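Succinate-semialdehyde dehydrogenase (Streptococcus pyogenes MGAS1882, PDB 4OGD) probably oxidises succinic semialdehyde to succinate, and binds NADP+ as its cofactor in an aldehyde dehydrogenase fold. Local coordinates at residues A[419-422]-A[423-426]; A[85-88]-A[89-93]. All coordinates share one frame; numbering follows the deposited sequence.

Contact 1: residues A[419-422]-A[423-426]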
ATOM      1  N   THR A 419       8.805 -17.446 -14.012  1.00 10.83           N
ATOM      2  CA  THR A 419       7.503 -18.049 -14.215  1.00 12.65           C
ATOM      3  C   THR A 419       6.552 -17.442 -13.214  1.00 11.19           C
ATOM      4  O   THR A 419       6.965 -16.728 -12.296  1.00 13.93           O
ATOM      5  CB  THR A 419       7.520 -19.556 -14.045  1.00 16.09           C
ATOM      6  OG1 THR A 419       6.269 -20.083 -14.501  1.00 17.01           O
ATOM      7  CG2 THR A 419       7.714 -19.917 -12.587  1.00 15.49           C
ATOM      8  N   SER A 420       5.272 -17.714 -13.402  1.00  9.45           N
ATOM      9  CA  SER A 420       4.263 -17.249 -12.474  1.00 10.59           C
ATOM     10  C   SER A 420       3.271 -18.381 -12.292  1.00 11.67           C
ATOM     11  O   SER A 420       2.948 -19.078 -13.256  1.00 12.01           O
ATOM     12  CB  SER A 420       3.558 -16.014 -13.039  1.00 10.47           C
ATOM     13  OG  SER A 420       2.492 -15.609 -12.191  1.00  9.95           O
ATOM     14  N   LEU A 421       2.816 -18.572 -11.055  1.00  9.78           N
ATOM     15  CA  LEU A 421       1.832 -19.587 -10.713  1.00  8.02           C
ATOM     16  C   LEU A 421       0.901 -18.934  -9.700  1.00  9.62           C
ATOM     17  O   LEU A 421       1.306 -17.997  -9.005  1.00  9.95           O
ATOM     18  CB  LEU A 421       2.511 -20.804 -10.095  1.00 10.43           C
ATOM     19  CG  LEU A 421       3.413 -21.614 -11.030  1.00 11.06           C
ATOM     20  CD1 LEU A 421       4.254 -22.585 -10.216  1.00 13.88           C
ATOM     21  CD2 LEU A 421       2.558 -22.352 -12.053  1.00 13.15           C
ATOM     22  N   PRO A 422      -0.348 -19.413  -9.603  1.00  8.34           N
ATOM     23  CA  PRO A 422      -1.310 -18.719  -8.741  1.00  9.17           C
ATOM     24  C   PRO A 422      -0.858 -18.619  -7.291  1.00 10.46           C
ATOM     25  O   PRO A 422      -1.209 -17.647  -6.609  1.00  9.79           O
ATOM     26  CB  PRO A 422      -2.556 -19.599  -8.842  1.00 10.41           C
ATOM     27  CG  PRO A 422      -2.446 -20.225 -10.209  1.00 10.36           C
ATOM     28  CD  PRO A 422      -0.977 -20.503 -10.374  1.00  9.85           C
ATOM     29  N   GLU A 423      -0.065 -19.591  -6.840  1.00  8.73           N
ATOM     30  CA  GLU A 423       0.339 -19.671  -5.439  1.00 10.00           C
ATOM     31  C   GLU A 423       1.610 -18.881  -5.093  1.00 10.23           C
ATOM     32  O   GLU A 423       2.030 -18.847  -3.930  1.00  9.49           O
ATOM     33  CB  GLU A 423       0.520 -21.138  -5.040  1.00 12.06           C
ATOM     34  CG  GLU A 423       1.692 -21.819  -5.743  1.00 10.89           C
ATOM     35  CD  GLU A 423       1.298 -22.571  -7.002  1.00 13.25           C
ATOM     36  OE1 GLU A 423       0.285 -22.220  -7.655  1.00 10.23           O
ATOM     37  OE2 GLU A 423       2.018 -23.531  -7.344  1.00 15.94           O
ATOM     38  N   LEU A 424       2.217 -18.245  -6.092  1.00  8.60           N
ATOM     39  CA  LEU A 424       3.477 -17.519  -5.878  1.00  9.41           C
ATOM     40  C   LEU A 424       3.266 -16.002  -5.943  1.00  9.24           C
ATOM     41  O   LEU A 424       2.705 -15.496  -6.922  1.00  8.89           O
ATOM     42  CB  LEU A 424       4.505 -17.929  -6.942  1.00  9.22           C
ATOM     43  CG  LEU A 424       4.882 -19.408  -7.054  1.00 11.24           C
ATOM     44  CD1 LEU A 424       5.931 -19.635  -8.156  1.00  8.82           C
ATOM     45  CD2 LEU A 424       5.378 -19.938  -5.714  1.00 10.72           C
ATOM     46  N   PRO A 425       3.735 -15.265  -4.916  1.00  7.68           N
ATOM     47  CA  PRO A 425       3.567 -13.807  -4.946  1.00  7.48           C
ATOM     48  C   PRO A 425       4.435 -13.163  -6.013  1.00  9.11           C
ATOM     49  O   PRO A 425       5.578 -13.598  -6.245  1.00  8.52           O
ATOM     50  CB  PRO A 425       4.010 -13.367  -3.551  1.00  8.29           C
ATOM     51  CG  PRO A 425       4.937 -14.453  -3.075  1.00  7.67           C
ATOM     52  CD  PRO A 425       4.433 -15.732  -3.703  1.00  6.95           C
ATOM     53  N   PHE A 426       3.887 -12.140  -6.659  1.00  6.57           N
ATOM     54  CA  PHE A 426       4.552 -11.483  -7.777  1.00  7.56           C
ATOM     55  C   PHE A 426       4.596  -9.984  -7.535  1.00  7.37           C
ATOM     56  O   PHE A 426       3.557  -9.349  -7.392  1.00  7.30           O
ATOM     57  CB  PHE A 426       3.791 -11.786  -9.072  1.00  6.84           C
ATOM     58  CG  PHE A 426       4.523 -11.396 -10.338  1.00  9.08           C
ATOM     59  CD1 PHE A 426       4.713 -10.059 -10.674  1.00  9.30           C
ATOM     60  CD2 PHE A 426       4.965 -12.371 -11.221  1.00  9.41           C
ATOM     61  CE1 PHE A 426       5.368  -9.702 -11.845  1.00  8.42           C
ATOM     62  CE2 PHE A 426       5.616 -12.026 -12.397  1.00 11.19           C
ATOM     63  CZ  PHE A 426       5.817 -10.689 -12.711  1.00  9.70           C
TER
HETATM   64  O   HOH W   1       3.542 -15.771  -9.643  1.00  8.29           O

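Contact 2: residues A[85-88]-A[89-93]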
ATOM      1  N   VAL A  85      -3.921 -18.078 -21.533  1.00  7.76           N
ATOM      2  CA  VAL A  85      -5.259 -18.532 -21.158  1.00  6.93           C
ATOM      3  C   VAL A  85      -5.177 -19.608 -20.089  1.00  7.30           C
ATOM      4  O   VAL A  85      -5.900 -19.547 -19.091  1.00  9.92           O
ATOM      5  CB  VAL A  85      -6.049 -19.082 -22.351  1.00  9.44           C
ATOM      6  CG1 VAL A  85      -7.362 -19.691 -21.859  1.00  9.65           C
ATOM      7  CG2 VAL A  85      -6.315 -17.979 -23.351  1.00 10.21           C
ATOM      8  N   ASP A  86      -4.296 -20.589 -20.294  1.00  9.85           N
ATOM      9  CA  ASP A  86      -4.138 -21.690 -19.343  1.00  8.69           C
ATOM     10  C   ASP A  86      -3.861 -21.187 -17.927  1.00 10.37           C
ATOM     11  O   ASP A  86      -4.440 -21.686 -16.955  1.00  9.15           O
ATOM     12  CB  ASP A  86      -3.010 -22.638 -19.769  1.00  9.43           C
ATOM     13  CG  ASP A  86      -3.334 -23.430 -21.025  1.00 13.08           C
ATOM     14  OD1 ASP A  86      -4.511 -23.466 -21.445  1.00 14.20           O
ATOM     15  OD2 ASP A  86      -2.388 -24.027 -21.598  1.00 18.61           O
ATOM     16  N   LEU A  87      -2.981 -20.193 -17.816  1.00  9.62           N
ATOM     17  CA  LEU A  87      -2.629 -19.632 -16.517  1.00  9.18           C
ATOM     18  C   LEU A  87      -3.806 -18.864 -15.910  1.00 10.42           C
ATOM     19  O   LEU A  87      -4.022 -18.910 -14.698  1.00 10.66           O
ATOM     20  CB  LEU A  87      -1.385 -18.745 -16.633  1.00  9.83           C
ATOM     21  CG  LEU A  87      -0.879 -18.162 -15.316  1.00 11.95           C
ATOM     22  CD1 LEU A  87      -0.747 -19.253 -14.258  1.00 11.96           C
ATOM     23  CD2 LEU A  87       0.459 -17.455 -15.534  1.00 12.32           C
ATOM     24  N   CYS A  88      -4.570 -18.172 -16.753  1.00  7.52           N
ATOM     25  CA  CYS A  88      -5.758 -17.455 -16.289  1.00  6.77           C
ATOM     26  C   CYS A  88      -6.779 -18.425 -15.705  1.00  7.13           C
ATOM     27  O   CYS A  88      -7.397 -18.129 -14.683  1.00  9.15           O
ATOM     28  CB  CYS A  88      -6.402 -16.670 -17.427  1.00  9.11           C
ATOM     29  SG  CYS A  88      -5.484 -15.187 -17.881  1.00  8.78           S
ATOM     30  N   ALA A  89      -6.955 -19.568 -16.377  1.00  9.08           N
ATOM     31  CA  ALA A  89      -7.841 -20.618 -15.895  1.00  6.18           C
ATOM     32  C   ALA A  89      -7.427 -21.006 -14.484  1.00  8.12           C
ATOM     33  O   ALA A  89      -8.253 -21.041 -13.572  1.00  8.47           O
ATOM     34  CB  ALA A  89      -7.793 -21.829 -16.835  1.00 10.09           C
ATOM     35  N   ASP A  90      -6.135 -21.254 -14.291  1.00  8.65           N
ATOM     36  CA  ASP A  90      -5.629 -21.669 -12.980  1.00  8.44           C
ATOM     37  C   ASP A  90      -5.774 -20.605 -11.889  1.00  8.05           C
ATOM     38  O   ASP A  90      -6.063 -20.930 -10.734  1.00  8.55           O
ATOM     39  CB  ASP A  90      -4.176 -22.140 -13.089  1.00  7.72           C
ATOM     40  CG  ASP A  90      -4.044 -23.431 -13.879  1.00 13.59           C
ATOM     41  OD1 ASP A  90      -5.063 -24.148 -14.043  1.00 12.73           O
ATOM     42  OD2 ASP A  90      -2.916 -23.737 -14.321  1.00 14.46           O
ATOM     43  N   ILE A  91      -5.574 -19.343 -12.252  1.00  7.15           N
ATOM     44  CA  ILE A  91      -5.723 -18.256 -11.283  1.00  6.26           C
ATOM     45  C   ILE A  91      -7.171 -18.132 -10.791  1.00  7.79           C
ATOM     46  O   ILE A  91      -7.415 -17.991  -9.591  1.00  8.20           O
ATOM     47  CB  ILE A  91      -5.222 -16.915 -11.860  1.00  6.79           C
ATOM     48  CG1 ILE A  91      -3.714 -16.973 -12.086  1.00  9.79           C
ATOM     49  CG2 ILE A  91      -5.567 -15.774 -10.922  1.00  6.57           C
ATOM     50  CD1 ILE A  91      -3.158 -15.791 -12.886  1.00  7.32           C
ATOM     51  N   ALA A  92      -8.125 -18.196 -11.716  1.00  6.75           N
ATOM     52  CA  ALA A  92      -9.550 -18.138 -11.388  1.00  6.90           C
ATOM     53  C   ALA A  92      -9.935 -19.300 -10.477  1.00  7.29           C
ATOM     54  O   ALA A  92     -10.559 -19.102  -9.428  1.00  8.58           O
ATOM     55  CB  ALA A  92     -10.379 -18.170 -12.666  1.00  7.25           C
ATOM     56  N   ASP A  93      -9.541 -20.515 -10.861  1.00  8.13           N
ATOM     57  CA  ASP A  93      -9.857 -21.678 -10.029  1.00  8.78           C
ATOM     58  C   ASP A  93      -9.195 -21.565  -8.657  1.00 10.23           C
ATOM     59  O   ASP A  93      -9.804 -21.906  -7.644  1.00 11.59           O
ATOM     60  CB  ASP A  93      -9.440 -22.983 -10.714  1.00 10.00           C
ATOM     61  CG  ASP A  93     -10.437 -23.456 -11.761  1.00 11.52           C
ATOM     62  OD1 ASP A  93     -11.657 -23.164 -11.648  1.00 10.74           O
ATOM     63  OD2 ASP A  93      -9.986 -24.137 -12.707  1.00 12.64           O
TER

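Contact 1: residues A[419-422]-A[423-426]
L421 and L424 stand side by side on one side of a tight turn, their side chains pointing the same way and meeting through the CD1 methyls, L421 CD1 to L424 CD1 at 4.0 Å. In both leucines CG is anti to the carbonyl carbon, which keeps the two branched ends abreast. E423 runs alongside L421 as well. Its CG sits between the backbone N and the carbonyl carbon, and the chain then bends at chi2 (-95°), folding the carboxylate back over the start of the turn: OE1 of E423 comes within 3.6 Å of CB of L421 and also lies against the P422 ring, 3.5 Å from its CD.

The backbone beneath is a type I beta turn from L421 to L424, with P422 and E423 at its corners. N of L424 donates to O of L421 at 3.1 Å, a nearly straight bond at hydrogen (167°), although the donor stands well above the carbonyl plane. Past the turn the two arms are bridged by a water that is hydrogen-bonded to OG of S420 (2.8 Å) and donates to O of L424 (2.9 Å). OG of S420, also bonded to Y136, approaches CD2 of the F426 ring obliquely, and R140 makes a cation-pi contact with that ring.

The E423 carboxylate thus rests on aliphatic carbon within the turn, while its OE2 is hydrogen-bonded to T110 of the second subunit. Held by packing inside the turn and by a polar bond to the other chain, the group is probably restricted in its rotation.

Contact 2: residues A[85-88]-A[89-93]
L87 carries its CG anti to the backbone N (chi1 -177°), while I91, one turn later, has CG1 anti to the carbonyl carbon (chi1 -66°) and an extended chain beyond it. Between them these torsions bring CD1 of I91 to 4.1 Å from CG of L87, the two side chains meeting at a slant instead of lying parallel. On its way there the isoleucine passes close over the preceding turn: CG1 of I91 is 3.3 Å from O of L87, the same carbonyl oxygen that accepts the N-H of I91 at 2.9 Å. CG of D90 likewise lies beside the preceding turn, 3.6 Å from O of D86.

The backbone bonds follow the regular i to i+4 pattern of an alpha helix, part of the long helix 78-103 of the aldehyde dehydrogenase fold. A89 N bonds to V85 O at 2.9 Å, and D90 N reaches D86 O at 3.2 Å; the ladder continues with A92 N donating to C88 O at 3.1 Å. The small A89 side chain sits over the turn before it, CB 3.4 Å from O of D86.

The helix has distinct faces. L87, C88 and I91 pack on helix 136-148, through Y136 and M139, while V85 and C88 reach L59 of helix 45-61 and A92 packs on L52 of the same helix. Two of the acidic residues, D86 and D93, have basic partners: D86 forms a salt bridge with R63, and D93 forms one with R60, its OD1 being hydrogen-bonded to H53.

From the N terminus, contact 2 comes first, wholly inside helix 78-103, where it joins successive turns and closes no loop. More than 300 residues later, contact 1 closes the tight turn in the loop between strands 411-414 and 429-430. The two are in series, neither nested nor crossed, yet their centres lie about 12 Å apart and they touch. CG of P422 packs 3.7 Å from O of D90, CD of P422 lies 4.1 Å from CD1 of L87, and O of S420 is 3.7 Å from CD2 of L87. Y136 is common to both contacts. Helices 78-103 and 136-148 are thereby tied to a loop that reaches the second subunit.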